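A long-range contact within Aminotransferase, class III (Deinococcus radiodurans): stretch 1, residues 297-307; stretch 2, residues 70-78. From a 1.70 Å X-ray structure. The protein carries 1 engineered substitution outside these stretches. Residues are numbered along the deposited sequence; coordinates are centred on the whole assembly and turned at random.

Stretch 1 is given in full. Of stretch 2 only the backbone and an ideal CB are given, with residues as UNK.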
# COMPACT_ATOMS: atom_id res chain seq x y z
N ALA C 297 0.50 -5.41 6.04
CA ALA C 297 1.73 -6.15 5.79
C ALA C 297 1.48 -7.61 6.18
O ALA C 297 1.06 -7.88 7.31
CB ALA C 297 2.87 -5.59 6.61
N GLY C 298 1.73 -8.53 5.25
CA GLY C 298 1.51 -9.95 5.53
C GLY C 298 0.07 -10.42 5.38
O GLY C 298 -0.25 -11.57 5.68
N HIS C 299 -0.80 -9.52 4.91
CA HIS C 299 -2.22 -9.80 4.71
C HIS C 299 -2.45 -11.20 4.12
O HIS C 299 -2.02 -11.48 3.01
CB HIS C 299 -2.79 -8.72 3.78
CG HIS C 299 -4.24 -8.91 3.43
ND1 HIS C 299 -5.22 -9.10 4.38
CD2 HIS C 299 -4.87 -8.92 2.23
CE1 HIS C 299 -6.39 -9.21 3.78
NE2 HIS C 299 -6.21 -9.10 2.48
N PRO C 300 -3.13 -12.09 4.87
CA PRO C 300 -3.39 -13.45 4.39
C PRO C 300 -3.98 -13.62 2.99
O PRO C 300 -3.50 -14.44 2.22
CB PRO C 300 -4.28 -14.04 5.48
CG PRO C 300 -3.70 -13.41 6.71
CD PRO C 300 -3.54 -11.96 6.28
N VAL C 301 -5.03 -12.88 2.67
CA VAL C 301 -5.63 -13.05 1.35
C VAL C 301 -4.68 -12.64 0.25
O VAL C 301 -4.60 -13.29 -0.79
CB VAL C 301 -6.95 -12.25 1.21
CG1 VAL C 301 -7.61 -12.60 -0.11
CG2 VAL C 301 -7.88 -12.58 2.36
N SER C 302 -3.94 -11.55 0.48
CA SER C 302 -2.99 -11.07 -0.51
C SER C 302 -1.83 -12.04 -0.65
O SER C 302 -1.33 -12.27 -1.75
CB SER C 302 -2.49 -9.68 -0.13
OG SER C 302 -3.55 -8.74 -0.20
N VAL C 303 -1.41 -12.62 0.47
CA VAL C 303 -0.32 -13.59 0.45
C VAL C 303 -0.78 -14.84 -0.30
O VAL C 303 -0.02 -15.42 -1.08
CB VAL C 303 0.12 -13.94 1.89
CG1 VAL C 303 1.12 -15.09 1.89
CG2 VAL C 303 0.75 -12.71 2.54
N ALA C 304 -2.02 -15.25 -0.07
CA ALA C 304 -2.57 -16.42 -0.76
C ALA C 304 -2.55 -16.17 -2.27
O ALA C 304 -2.32 -17.09 -3.05
CB ALA C 304 -4.00 -16.69 -0.28
N ALA C 305 -2.80 -14.93 -2.67
CA ALA C 305 -2.79 -14.58 -4.09
C ALA C 305 -1.37 -14.76 -4.63
O ALA C 305 -1.18 -15.31 -5.71
CB ALA C 305 -3.25 -13.14 -4.29
N GLY C 306 -0.39 -14.30 -3.85
CA GLY C 306 1.00 -14.44 -4.25
C GLY C 306 1.37 -15.91 -4.40
O GLY C 306 2.02 -16.29 -5.38
N LEU C 307 0.96 -16.73 -3.44
CA LEU C 307 1.26 -18.16 -3.48
C LEU C 307 0.64 -18.84 -4.71
O LEU C 307 1.28 -19.67 -5.36
CB LEU C 307 0.75 -18.84 -2.20
CG LEU C 307 1.01 -20.34 -2.05
CD1 LEU C 307 2.51 -20.62 -2.08
CD2 LEU C 307 0.40 -20.83 -0.75
N UNK C 70 1.36 -14.41 12.87
CA UNK C 70 1.92 -14.74 11.58
C UNK C 70 0.75 -15.59 11.07
O UNK C 70 -0.28 -15.65 11.74
CB UNK C 70 3.28 -15.44 11.62
N UNK C 71 0.89 -16.22 9.92
CA UNK C 71 -0.20 -17.06 9.41
C UNK C 71 0.39 -18.24 8.68
O UNK C 71 1.51 -18.15 8.16
CB UNK C 71 -1.13 -16.27 8.49
N UNK C 72 -0.34 -19.35 8.62
CA UNK C 72 0.18 -20.52 7.93
C UNK C 72 0.46 -20.23 6.45
O UNK C 72 1.45 -20.73 5.91
CB UNK C 72 -0.81 -21.68 8.06
N UNK C 73 -0.36 -19.41 5.81
CA UNK C 73 -0.13 -19.10 4.40
C UNK C 73 1.13 -18.25 4.20
O UNK C 73 1.83 -18.42 3.21
CB UNK C 73 -1.35 -18.37 3.82
N UNK C 74 1.42 -17.34 5.13
CA UNK C 74 2.61 -16.52 5.02
C UNK C 74 3.83 -17.41 5.23
O UNK C 74 4.82 -17.31 4.50
CB UNK C 74 2.58 -15.37 6.03
N UNK C 75 3.76 -18.28 6.24
CA UNK C 75 4.86 -19.20 6.53
C UNK C 75 5.15 -20.06 5.30
O UNK C 75 6.30 -20.28 4.93
CB UNK C 75 4.53 -20.08 7.74
N UNK C 76 4.08 -20.57 4.68
CA UNK C 76 4.22 -21.41 3.50
C UNK C 76 4.79 -20.62 2.33
O UNK C 76 5.77 -21.03 1.71
CB UNK C 76 2.87 -22.02 3.12
N UNK C 77 4.18 -19.48 2.04
CA UNK C 77 4.61 -18.64 0.93
C UNK C 77 6.06 -18.16 1.05
O UNK C 77 6.80 -18.21 0.07
CB UNK C 77 3.68 -17.43 0.82
N UNK C 78 6.45 -17.69 2.23
CA UNK C 78 7.81 -17.20 2.44
C UNK C 78 8.83 -18.25 2.00
O UNK C 78 9.79 -17.93 1.29
CB UNK C 78 8.03 -16.83 3.91

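Stretch 2 enters as a short strand and turns into a helix at position 72; its axis passes 9.0 Å from that of helix 300-307, with an angle of 32° between their N-to-C directions. At this separation the facing side chains touch directly.

At position 70 the CA-to-CB bond points away and the ideal CB has nothing of stretch 1 within 5.5 Å, so stretch 1 sets no preference. The residue is Ser-70, whose OG donates to the side chain at position 75.

Position 71 points toward stretch 1, its ideal CB 4.2 Å from Pro-300 CG. It also directly precedes the helix, where Ser, Thr, Asp or Asn commonly cap free backbone amides. It is Ser-71: its OG accepts from the backbone N of position 74 at 3.2 Å (N-H...O angle 150°), and a water lies 2.6 Å from Ser-71 OG and donates to Gly-298 O at 2.7 Å, bridging the stretches.

Position 72 points away, and at a first helical turn a small polar or acidic residue is usual. Asp-72 fits; its OD1 accepts a weak bond from the backbone N of position 73 at 2.8 Å.

Position 73 points toward stretch 1, with its ideal CB 4.5 Å from Val-303 CG1 and 4.8 Å from Pro-300 O. Val, Ile, Leu or Ala would suit this mostly apolar surface. Val-73 (chi1 m) brings CG2 to 4.1 Å from Pro-300 CB and 4.3 Å from Val-303 CG1.

At position 74 the bond runs sideways, the ideal CB 4.4 Å from Val-303 CG1, with Gly-298 further along; a longer apolar chain such as Leu, Met or Ile could cover both. Leu-74 does so, placing CD1 4.0 Å from Val-303 CG2 and CD2 4.3 Å from Gly-298 CA.

Position 75 points away, leaving the choice wide; Glu-75 serves as the acceptor for Ser-70, with Ser-70 OG 2.7 Å from Glu-75 OE2.

Position 76 leaves sideways, its ideal CB 4.7 Å from Leu-307 CD2. Leu, Met or a long polar chain with an aliphatic stem is plausible. Glu-76, extended (chi1 and chi2 t), lays CD 3.7 Å from Leu-307 CD2.

Position 77 points toward stretch 1, its ideal CB 3.6 Å from Val-303 CG1 and 4.4 Å from Leu-307 CB. Gly-306 leaves room beside the helix, so Leu, Met, Phe or Tyr could fit. In Tyr-77, CE1 reaches 3.4 Å from Gly-306 C, while one ring face lies under Val-303 O. Tyr-77 OH donates to a water at 2.7 Å, which donates to Gly-306 O at 2.8 Å.

Position 78 points away, unconstrained by stretch 1; it is Ala-78.

Stretch 2 70-78: SSDVLEEYA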
# COMPACT_ATOMS: atom_id res chain seq x y z
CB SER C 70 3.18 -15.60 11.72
OG SER C 70 3.68 -15.97 10.45
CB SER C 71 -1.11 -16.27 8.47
OG SER C 71 -0.44 -15.89 7.27
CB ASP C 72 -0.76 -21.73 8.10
CG ASP C 72 -2.20 -21.43 7.71
OD1 ASP C 72 -2.53 -20.27 7.38
OD2 ASP C 72 -3.01 -22.39 7.74
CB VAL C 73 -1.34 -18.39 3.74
CG1 VAL C 73 -2.52 -19.33 3.75
CG2 VAL C 73 -1.68 -17.10 4.46
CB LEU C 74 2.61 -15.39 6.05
CG LEU C 74 3.81 -14.43 6.02
CD1 LEU C 74 3.96 -13.83 4.62
CD2 LEU C 74 3.62 -13.32 7.05
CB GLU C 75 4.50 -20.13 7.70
CG GLU C 75 4.33 -19.45 9.05
CD GLU C 75 5.62 -18.85 9.56
OE1 GLU C 75 6.71 -19.36 9.20
OE2 GLU C 75 5.54 -17.88 10.34
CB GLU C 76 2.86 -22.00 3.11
CG GLU C 76 2.91 -22.90 1.89
CD GLU C 76 1.54 -23.47 1.53
OE1 GLU C 76 0.56 -23.17 2.24
OE2 GLU C 76 1.46 -24.22 0.53
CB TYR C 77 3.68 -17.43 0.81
CG TYR C 77 4.03 -16.51 -0.33
CD1 TYR C 77 3.97 -16.94 -1.65
CD2 TYR C 77 4.43 -15.19 -0.09
CE1 TYR C 77 4.30 -16.09 -2.71
CE2 TYR C 77 4.75 -14.33 -1.13
CZ TYR C 77 4.69 -14.79 -2.44
OH TYR C 77 5.02 -13.94 -3.47
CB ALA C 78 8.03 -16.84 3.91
O HOH W 1 0.17 -13.38 7.62
O HOH W 2 4.32 -14.79 -5.98
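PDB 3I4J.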